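Side-chain contacts in chitinase (Thermococcus chitonophagus, PDB 5XSW), which hydrolyses chitin, probably as an endo-acting enzyme, here in a piece that joins a small beta domain to a largely helical, sugar-binding one: residues Y3-E8 with N94-N99; M278-D283 with I290-V295; G417-E422 with H463-H468. All blocks are in the same frame, centred on the assembly; numbering follows the deposited sequence.

How the contacts relate
From the N terminus, residues 3-8 form an edge strand of the beta domain, and contact 1 returns the chain to them after 85 residues without a helix, joining strand 3-9 to the run into strand 98-104. The chain then enters the helical domain. Contact 2 closes a short loop there, packing residues 278-283 against the start of helix 288-311. Contact 3 comes last: it sets the lead-in to helix 421-439 against the loop after helix 449-461. The three follow in series, neither nested nor crossed. Contacts 1 and 2 lie on opposite sides of the chain's centre, 54 Å apart between centres, whereas contacts 2 and 3 come within about 8 Å at their nearest atoms.

Contact 1: residues Y3-E8 with N94-N99; sequences YRIVSE and NPYPHN
The Tyr96 ring meets the Glu8 carboxylate at its edge, near the ring plane, while Pro95 CG lies 4.1 Å above one face, offset toward the rim. The two planar groups are turned 69° apart. The site is on the surface of an antiparallel beta domain built of two sheets: strand 3-9 borders the four-stranded one, and residues 94-97 lead into strand 98-104 of the other. Tyr96 OH donates to Glu8 OE1 at 2.4 Å, so short that the exact length is doubtful. Glu8 reaches across with CG anti to its backbone N (chi1 177°) and an extended chain beyond. Lys90 joins the group through NZ, salt-bridged to Glu8 OE2 and hydrogen-bonded to Tyr96 OH; its positive charge probably helps keep the carboxylate ionised. Earlier on the strand, Ile5 crosses the tyrosine at about a right angle and sets CD1 3.9 Å from Tyr96 CD1. Between Ile5 and Glu8 the strand carries a classic beta bulge, Val6 and Ser7 both facing Thr14. Pro97 packs on Val15 of one sheet and Phe40 of the other. The loop holds its own shape through His98, whose ring has Asn94 OD1 3.2 Å above one face. At the ring edge, His98 ND1 bonds back to Tyr96 O at 2.6 Å, and the bond is almost straight. Tyr3 turns its ring toward the same loop, bringing CE2 to 3.9 Å from Pro97 O.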
loop_
_atom_site.group_PDB
_atom_site.type_symbol
_atom_site.label_atom_id
_atom_site.label_comp_id
_atom_site.label_asym_id
_atom_site.label_seq_id
_atom_site.Cartn_x
_atom_site.Cartn_y
_atom_site.Cartn_z
ATOM N N TYR A 3 -27.830 -23.548 -11.102
ATOM C CA TYR A 3 -27.325 -24.815 -11.629
ATOM C C TYR A 3 -28.490 -25.658 -12.177
ATOM O O TYR A 3 -29.646 -25.433 -11.846
ATOM C CB TYR A 3 -26.533 -25.611 -10.581
ATOM C CG TYR A 3 -27.336 -26.110 -9.399
ATOM C CD1 TYR A 3 -27.522 -25.300 -8.282
ATOM C CD2 TYR A 3 -27.871 -27.419 -9.375
ATOM C CE1 TYR A 3 -28.246 -25.722 -7.183
ATOM C CE2 TYR A 3 -28.610 -27.870 -8.257
ATOM C CZ TYR A 3 -28.800 -27.008 -7.169
ATOM O OH TYR A 3 -29.511 -27.391 -6.041
ATOM N N ARG A 4 -28.165 -26.563 -13.075
ATOM C CA ARG A 4 -29.180 -27.239 -13.875
ATOM C C ARG A 4 -28.667 -28.619 -14.222
ATOM O O ARG A 4 -27.492 -28.770 -14.550
ATOM C CB ARG A 4 -29.459 -26.455 -15.159
ATOM C CG ARG A 4 -30.926 -26.270 -15.448
ATOM C CD ARG A 4 -31.120 -25.574 -16.793
ATOM N NE ARG A 4 -30.213 -26.117 -17.804
ATOM C CZ ARG A 4 -30.490 -27.172 -18.575
ATOM N NH1 ARG A 4 -31.662 -27.809 -18.448
ATOM N NH2 ARG A 4 -29.589 -27.595 -19.464
ATOM N N ILE A 5 -29.523 -29.642 -14.138
ATOM C CA ILE A 5 -29.172 -30.922 -14.734
ATOM C C ILE A 5 -29.157 -30.775 -16.256
ATOM O O ILE A 5 -30.178 -30.459 -16.838
ATOM C CB ILE A 5 -30.204 -32.032 -14.369
ATOM C CG1 ILE A 5 -30.252 -32.246 -12.855
ATOM C CG2 ILE A 5 -29.937 -33.296 -15.193
ATOM C CD1 ILE A 5 -29.048 -32.851 -12.295
ATOM N N VAL A 6 -28.029 -31.003 -16.914
ATOM C CA VAL A 6 -28.049 -30.878 -18.374
ATOM C C VAL A 6 -28.642 -32.172 -18.983
ATOM O O VAL A 6 -29.469 -32.152 -19.905
ATOM C CB VAL A 6 -26.661 -30.643 -18.941
ATOM C CG1 VAL A 6 -26.675 -30.837 -20.461
ATOM C CG2 VAL A 6 -26.177 -29.240 -18.556
ATOM N N SER A 7 -28.218 -33.289 -18.422
ATOM C CA SER A 7 -28.698 -34.581 -18.864
ATOM C C SER A 7 -28.400 -35.648 -17.834
ATOM O O SER A 7 -27.417 -35.554 -17.090
ATOM C CB SER A 7 -28.042 -34.939 -20.202
ATOM O OG SER A 7 -26.654 -35.157 -20.019
ATOM N N GLU A 8 -29.261 -36.668 -17.794
ATOM C CA GLU A 8 -28.951 -37.895 -17.081
ATOM C C GLU A 8 -29.099 -39.022 -18.110
ATOM O O GLU A 8 -30.202 -39.273 -18.595
ATOM C CB GLU A 8 -29.859 -38.116 -15.859
ATOM C CG GLU A 8 -29.530 -39.499 -15.168
ATOM C CD GLU A 8 -30.178 -39.714 -13.811
ATOM O OE1 GLU A 8 -30.930 -38.830 -13.338
ATOM O OE2 GLU A 8 -29.943 -40.791 -13.207
ATOM N N ASN A 94 -27.652 -40.143 -2.642
ATOM C CA ASN A 94 -27.845 -38.691 -2.884
ATOM C C ASN A 94 -26.845 -38.270 -3.922
ATOM O O ASN A 94 -25.883 -37.582 -3.605
ATOM C CB ASN A 94 -27.651 -37.924 -1.578
ATOM C CG ASN A 94 -28.441 -36.604 -1.516
ATOM O OD1 ASN A 94 -28.968 -36.056 -2.521
ATOM N ND2 ASN A 94 -28.546 -36.120 -0.320
ATOM N N PRO A 95 -27.013 -38.770 -5.144
ATOM C CA PRO A 95 -25.979 -38.662 -6.175
ATOM C C PRO A 95 -25.977 -37.307 -6.924
ATOM O O PRO A 95 -24.931 -36.886 -7.406
ATOM C CB PRO A 95 -26.352 -39.784 -7.136
ATOM C CG PRO A 95 -27.873 -39.825 -7.029
ATOM C CD PRO A 95 -28.141 -39.616 -5.580
ATOM N N TYR A 96 -27.137 -36.677 -7.083
ATOM C CA TYR A 96 -27.191 -35.359 -7.745
ATOM C C TYR A 96 -26.481 -34.253 -6.903
ATOM O O TYR A 96 -26.743 -34.120 -5.701
ATOM C CB TYR A 96 -28.634 -34.939 -8.023
ATOM C CG TYR A 96 -29.404 -35.967 -8.818
ATOM C CD1 TYR A 96 -29.166 -36.142 -10.166
ATOM C CD2 TYR A 96 -30.363 -36.777 -8.205
ATOM C CE1 TYR A 96 -29.857 -37.098 -10.904
ATOM C CE2 TYR A 96 -31.068 -37.727 -8.938
ATOM C CZ TYR A 96 -30.807 -37.888 -10.281
ATOM O OH TYR A 96 -31.486 -38.826 -11.022
ATOM N N PRO A 97 -25.582 -33.486 -7.542
ATOM C CA PRO A 97 -24.895 -32.343 -6.883
ATOM C C PRO A 97 -25.896 -31.468 -6.153
ATOM O O PRO A 97 -26.836 -30.992 -6.767
ATOM C CB PRO A 97 -24.257 -31.591 -8.067
ATOM C CG PRO A 97 -23.903 -32.715 -9.043
ATOM C CD PRO A 97 -25.097 -33.702 -8.922
ATOM N N HIS A 98 -25.733 -31.308 -4.847
ATOM C CA HIS A 98 -26.705 -30.537 -4.074
ATOM C C HIS A 98 -25.979 -29.761 -2.964
ATOM O O HIS A 98 -24.790 -29.989 -2.696
ATOM C CB HIS A 98 -27.786 -31.461 -3.434
ATOM C CG HIS A 98 -27.194 -32.532 -2.582
ATOM N ND1 HIS A 98 -26.646 -33.678 -3.119
ATOM C CD2 HIS A 98 -27.060 -32.642 -1.237
ATOM C CE1 HIS A 98 -26.164 -34.435 -2.144
ATOM N NE2 HIS A 98 -26.414 -33.835 -0.992
ATOM N N ASN A 99 -26.732 -28.910 -2.274
ATOM C CA ASN A 99 -26.180 -28.078 -1.223
ATOM C C ASN A 99 -24.924 -27.288 -1.706
ATOM O O ASN A 99 -23.868 -27.327 -1.071
ATOM C CB ASN A 99 -25.802 -28.907 -0.017
ATOM C CG ASN A 99 -25.646 -28.054 1.208
ATOM O OD1 ASN A 99 -26.235 -26.947 1.301
ATOM N ND2 ASN A 99 -24.838 -28.522 2.147
#

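Contact 2: residues M278-D283 with I290-V295; sequences MKVSLD and ITSPIV
Met278 folds its chain back at both outer torsions (chi2 -50°, chi3 -59°), which carries its sulfur to Val295 and its methyl to Ser292. Val295 answers with CG1 anti to its own backbone N (chi1 175°), and the two side chains meet tip to tip, Met278 SD lying 3.5 Å from Val295 CG1. SD is also 3.6 Å from Val295 CB, so the sulfur rests against the branch point of the valine as well as one methyl. The bent end then sets Met278 CE 3.8 Å from Ser292 CB. Ser292 is thus used here as a small apolar surface: its hydroxyl is turned back along its helix and bonds to Ala288 O, which satisfies a buried polar atom without help from the loop. Val280 CG1 comes alongside that hydroxyl, 4.2 Å from Ser292 OG, a loose van der Waals approach. What joins the two segments is therefore apolar packing, all four touching residues being buried, in the connection between helices 274-278 and 288-311. Farther along the loop Ser281 OG accepts from Asp283 N at 3.3 Å, an ST turn in the connection leading to helix 288-311. That helix is kinked at Pro293, whose nitrogen has no bond to the preceding turn, but the bond from Val295 N to Thr291 O, 2.9 Å long, is in place. The side chain of Val280 lies about 11 Å from a bound N-acetylglucosamine. Thr291 OG1 bonds to Tyr277 O in helix 274-278, while Met278 also packs on Val252 and Val280 on Ile243; Ile290 faces helix 399-412, and Pro293 and Ile294 pack against helix 186-199.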
loop_
_atom_site.group_PDB
_atom_site.type_symbol
_atom_site.label_atom_id
_atom_site.label_comp_id
_atom_site.label_asym_id
_atom_site.label_seq_id
_atom_site.Cartn_x
_atom_site.Cartn_y
_atom_site.Cartn_z
ATOM N N MET A 278 -5.603 11.883 6.348
ATOM C CA MET A 278 -4.837 11.611 7.563
ATOM C C MET A 278 -4.242 12.894 8.199
ATOM O O MET A 278 -4.039 12.954 9.409
ATOM C CB MET A 278 -3.669 10.655 7.304
ATOM C CG MET A 278 -4.059 9.259 6.658
ATOM S SD MET A 278 -5.443 8.542 7.636
ATOM C CE MET A 278 -4.637 8.484 9.134
ATOM N N LYS A 279 -3.912 13.885 7.380
ATOM C CA LYS A 279 -3.119 15.004 7.904
ATOM C C LYS A 279 -4.016 16.051 8.617
ATOM O O LYS A 279 -4.808 16.740 7.992
ATOM C CB LYS A 279 -2.312 15.691 6.755
ATOM C CG LYS A 279 -1.356 16.845 7.293
ATOM C CD LYS A 279 -0.723 17.575 6.006
ATOM C CE LYS A 279 0.265 18.682 6.445
ATOM N NZ LYS A 279 0.375 19.667 5.323
ATOM N N VAL A 280 -3.842 16.181 9.913
ATOM C CA VAL A 280 -4.679 17.074 10.700
ATOM C C VAL A 280 -3.894 18.376 10.864
ATOM O O VAL A 280 -2.928 18.594 10.154
ATOM C CB VAL A 280 -5.048 16.487 12.074
ATOM C CG1 VAL A 280 -5.999 15.226 11.927
ATOM C CG2 VAL A 280 -3.798 16.130 12.867
ATOM N N SER A 281 -4.362 19.239 11.743
ATOM C CA SER A 281 -3.670 20.468 12.055
ATOM C C SER A 281 -4.257 20.995 13.330
ATOM O O SER A 281 -5.132 20.392 13.903
ATOM C CB SER A 281 -3.823 21.495 10.929
ATOM O OG SER A 281 -5.150 21.951 10.850
ATOM N N LEU A 282 -3.769 22.126 13.784
ATOM C CA LEU A 282 -4.315 22.748 14.993
ATOM C C LEU A 282 -5.776 23.220 14.828
ATOM O O LEU A 282 -6.495 23.371 15.806
ATOM C CB LEU A 282 -3.420 23.930 15.396
ATOM C CG LEU A 282 -2.029 23.499 15.862
ATOM C CD1 LEU A 282 -1.162 24.752 16.128
ATOM C CD2 LEU A 282 -2.114 22.658 17.134
ATOM N N ASP A 283 -6.210 23.407 13.590
ATOM C CA ASP A 283 -7.574 23.835 13.283
ATOM C C ASP A 283 -8.551 22.648 13.565
ATOM O O ASP A 283 -8.472 21.611 12.899
ATOM C CB ASP A 283 -7.643 24.235 11.818
ATOM C CG ASP A 283 -8.974 24.919 11.433
ATOM O OD1 ASP A 283 -9.966 24.820 12.163
ATOM O OD2 ASP A 283 -9.020 25.526 10.357
ATOM N N ILE A 290 -11.968 13.985 11.522
ATOM C CA ILE A 290 -13.048 13.020 11.431
ATOM C C ILE A 290 -12.617 11.788 10.642
ATOM O O ILE A 290 -12.847 10.650 11.067
ATOM C CB ILE A 290 -14.279 13.662 10.747
ATOM C CG1 ILE A 290 -14.869 14.744 11.645
ATOM C CG2 ILE A 290 -15.302 12.593 10.353
ATOM C CD1 ILE A 290 -15.969 15.680 10.890
ATOM N N THR A 291 -12.011 11.988 9.469
ATOM C CA THR A 291 -11.689 10.836 8.642
ATOM C C THR A 291 -10.565 9.966 9.222
ATOM O O THR A 291 -10.596 8.748 9.018
ATOM C CB THR A 291 -11.292 11.225 7.183
ATOM O OG1 THR A 291 -10.234 12.202 7.182
ATOM C CG2 THR A 291 -12.517 11.801 6.442
ATOM N N SER A 292 -9.612 10.545 9.951
ATOM C CA SER A 292 -8.424 9.754 10.280
ATOM C C SER A 292 -8.713 8.610 11.311
ATOM O O SER A 292 -8.189 7.527 11.147
ATOM C CB SER A 292 -7.251 10.622 10.776
ATOM O OG SER A 292 -7.438 11.326 11.995
ATOM N N PRO A 293 -9.543 8.846 12.344
ATOM C CA PRO A 293 -9.837 7.667 13.187
ATOM C C PRO A 293 -10.648 6.582 12.463
ATOM O O PRO A 293 -10.454 5.393 12.735
ATOM C CB PRO A 293 -10.616 8.279 14.397
ATOM C CG PRO A 293 -11.193 9.601 13.819
ATOM C CD PRO A 293 -10.041 10.092 12.950
ATOM N N ILE A 294 -11.478 6.949 11.506
ATOM C CA ILE A 294 -12.167 5.924 10.713
ATOM C C ILE A 294 -11.187 5.152 9.816
ATOM O O ILE A 294 -11.231 3.905 9.721
ATOM C CB ILE A 294 -13.298 6.596 9.895
ATOM C CG1 ILE A 294 -14.370 7.071 10.902
ATOM C CG2 ILE A 294 -13.901 5.594 8.878
ATOM C CD1 ILE A 294 -15.163 8.304 10.355
ATOM N N VAL A 295 -10.243 5.865 9.197
ATOM C CA VAL A 295 -9.195 5.181 8.406
ATOM C C VAL A 295 -8.376 4.211 9.287
ATOM O O VAL A 295 -8.146 3.101 8.897
ATOM C CB VAL A 295 -8.238 6.216 7.720
ATOM C CG1 VAL A 295 -7.060 5.510 6.988
ATOM C CG2 VAL A 295 -9.070 7.055 6.745
#

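Contact 3: residues G417-E422 with H463-H468; sequences GAISDE and HWPEPH
Ala418 lays its carbonyl against a proline ring, O standing 3.7 Å from Pro465 CG, with its methyl more loosely placed 4.4 Å from the same CG. Ile419 carries the rest. Its chain is stretched out (chi2 178°), so that CG1 meets Pro465 CD at 3.8 Å while CD1 goes on over one face of the Trp464 indole, 4.1 Å from CD1 of that ring. The isoleucine crosses the proline at about a right angle. With an alanine here, the Trp464 face and Pro465 CD would probably lose this apolar partner, leaving a gap between the two segments. Ser420 is the N-cap of helix 421-439: its side chain caps a backbone N of the first turn and Glu423 OE2 takes the N-H of Ser420, the reciprocal pairing of a capping box. The loop after helix 449-461 has further partners. Trp464 meets Phe414 and Trp198 edge-to-face, and His463 NE2 bonds to Asp430 OD2. Past a cis peptide bond before Pro467, the chain turns so that His468 ND1 donates to Pro465 O at 2.9 Å, the acceptor near the imidazole plane but the donor 44° above the carbonyl plane. Pro465 also packs on Trp28, and Ala418 on Tyr26, both from the beta domain.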
loop_
_atom_site.group_PDB
_atom_site.type_symbol
_atom_site.label_atom_id
_atom_site.label_comp_id
_atom_site.label_asym_id
_atom_site.label_seq_id
_atom_site.Cartn_x
_atom_site.Cartn_y
_atom_site.Cartn_z
ATOM N N GLY A 417 -23.911 5.709 -5.568
ATOM C CA GLY A 417 -24.776 4.582 -5.843
ATOM C C GLY A 417 -25.067 3.787 -4.594
ATOM O O GLY A 417 -25.911 2.889 -4.599
ATOM N N ALA A 418 -24.351 4.074 -3.511
ATOM C CA ALA A 418 -24.589 3.311 -2.300
ATOM C C ALA A 418 -25.793 3.866 -1.579
ATOM O O ALA A 418 -26.618 3.123 -1.078
ATOM C CB ALA A 418 -23.357 3.323 -1.375
ATOM N N ILE A 419 -25.848 5.184 -1.458
ATOM C CA ILE A 419 -26.949 5.843 -0.784
ATOM C C ILE A 419 -27.385 6.995 -1.706
ATOM O O ILE A 419 -26.576 7.880 -2.009
ATOM C CB ILE A 419 -26.541 6.401 0.597
ATOM C CG1 ILE A 419 -25.843 5.326 1.453
ATOM C CG2 ILE A 419 -27.771 7.025 1.318
ATOM C CD1 ILE A 419 -25.360 5.830 2.824
ATOM N N SER A 420 -28.630 6.976 -2.190
ATOM C CA SER A 420 -29.081 8.039 -3.110
ATOM C C SER A 420 -29.253 9.354 -2.388
ATOM O O SER A 420 -29.321 9.379 -1.150
ATOM C CB SER A 420 -30.402 7.664 -3.775
ATOM O OG SER A 420 -31.438 7.630 -2.807
ATOM N N ASP A 421 -29.382 10.444 -3.144
ATOM C CA ASP A 421 -29.629 11.757 -2.529
ATOM C C ASP A 421 -30.896 11.738 -1.686
ATOM O O ASP A 421 -30.928 12.286 -0.584
ATOM C CB ASP A 421 -29.723 12.849 -3.585
ATOM C CG ASP A 421 -28.393 13.119 -4.240
ATOM O OD1 ASP A 421 -27.639 12.145 -4.414
ATOM O OD2 ASP A 421 -28.079 14.290 -4.558
ATOM N N GLU A 422 -31.917 11.055 -2.184
ATOM C CA GLU A 422 -33.204 11.027 -1.510
ATOM C C GLU A 422 -33.091 10.275 -0.207
ATOM O O GLU A 422 -33.679 10.679 0.801
ATOM C CB GLU A 422 -34.277 10.369 -2.380
ATOM C CG GLU A 422 -34.626 11.129 -3.652
ATOM C CD GLU A 422 -35.657 10.391 -4.503
ATOM O OE1 GLU A 422 -36.133 9.313 -4.061
ATOM O OE2 GLU A 422 -35.986 10.892 -5.606
ATOM N N HIS A 463 -30.588 4.046 7.896
ATOM C CA HIS A 463 -30.671 4.316 6.470
ATOM C C HIS A 463 -29.485 3.838 5.641
ATOM O O HIS A 463 -29.449 4.024 4.467
ATOM C CB HIS A 463 -30.903 5.794 6.201
ATOM C CG HIS A 463 -32.132 6.338 6.833
ATOM N ND1 HIS A 463 -33.257 6.649 6.115
ATOM C CD2 HIS A 463 -32.418 6.620 8.116
ATOM C CE1 HIS A 463 -34.181 7.101 6.930
ATOM N NE2 HIS A 463 -33.698 7.092 8.151
ATOM N N TRP A 464 -28.475 3.195 6.273
ATOM C CA TRP A 464 -27.289 2.758 5.531
ATOM C C TRP A 464 -27.481 1.370 4.899
ATOM O O TRP A 464 -28.224 0.542 5.416
ATOM C CB TRP A 464 -26.069 2.770 6.468
ATOM C CG TRP A 464 -25.588 4.154 6.862
ATOM C CD1 TRP A 464 -26.279 5.333 6.772
ATOM C CD2 TRP A 464 -24.309 4.485 7.431
ATOM N NE1 TRP A 464 -25.518 6.373 7.256
ATOM C CE2 TRP A 464 -24.297 5.877 7.659
ATOM C CE3 TRP A 464 -23.170 3.727 7.781
ATOM C CZ2 TRP A 464 -23.188 6.542 8.213
ATOM C CZ3 TRP A 464 -22.073 4.384 8.328
ATOM C CH2 TRP A 464 -22.093 5.776 8.551
ATOM N N PRO A 465 -26.807 1.103 3.774
ATOM C CA PRO A 465 -26.912 -0.223 3.152
ATOM C C PRO A 465 -26.545 -1.343 4.138
ATOM O O PRO A 465 -25.663 -1.145 4.991
ATOM C CB PRO A 465 -25.891 -0.176 2.013
ATOM C CG PRO A 465 -25.452 1.212 1.902
ATOM C CD PRO A 465 -25.777 1.947 3.148
ATOM N N GLU A 466 -27.237 -2.480 4.028
ATOM C CA GLU A 466 -26.987 -3.663 4.841
ATOM C C GLU A 466 -26.310 -4.720 3.981
ATOM O O GLU A 466 -26.562 -4.784 2.774
ATOM C CB GLU A 466 -28.301 -4.197 5.429
ATOM C CG GLU A 466 -28.943 -3.254 6.459
ATOM C CD GLU A 466 -28.370 -3.459 7.848
ATOM O OE1 GLU A 466 -27.343 -4.164 7.975
ATOM O OE2 GLU A 466 -28.969 -2.958 8.827
ATOM N N PRO A 467 -25.413 -5.524 4.571
ATOM C CA PRO A 467 -24.920 -5.398 5.947
ATOM C C PRO A 467 -24.011 -4.129 6.079
ATOM O O PRO A 467 -23.422 -3.716 5.072
ATOM C CB PRO A 467 -24.129 -6.694 6.135
ATOM C CG PRO A 467 -23.564 -6.939 4.777
ATOM C CD PRO A 467 -24.628 -6.510 3.805
ATOM N N HIS A 468 -23.934 -3.509 7.258
ATOM C CA HIS A 468 -23.227 -2.237 7.365
ATOM C C HIS A 468 -21.726 -2.379 7.145
ATOM O O HIS A 468 -21.092 -1.459 6.664
ATOM C CB HIS A 468 -23.483 -1.608 8.720
ATOM C CG HIS A 468 -24.908 -1.209 8.933
ATOM N ND1 HIS A 468 -25.751 -0.860 7.894
ATOM C CD2 HIS A 468 -25.642 -1.108 10.068
ATOM C CE1 HIS A 468 -26.935 -0.545 8.385
ATOM N NE2 HIS A 468 -26.894 -0.687 9.701
#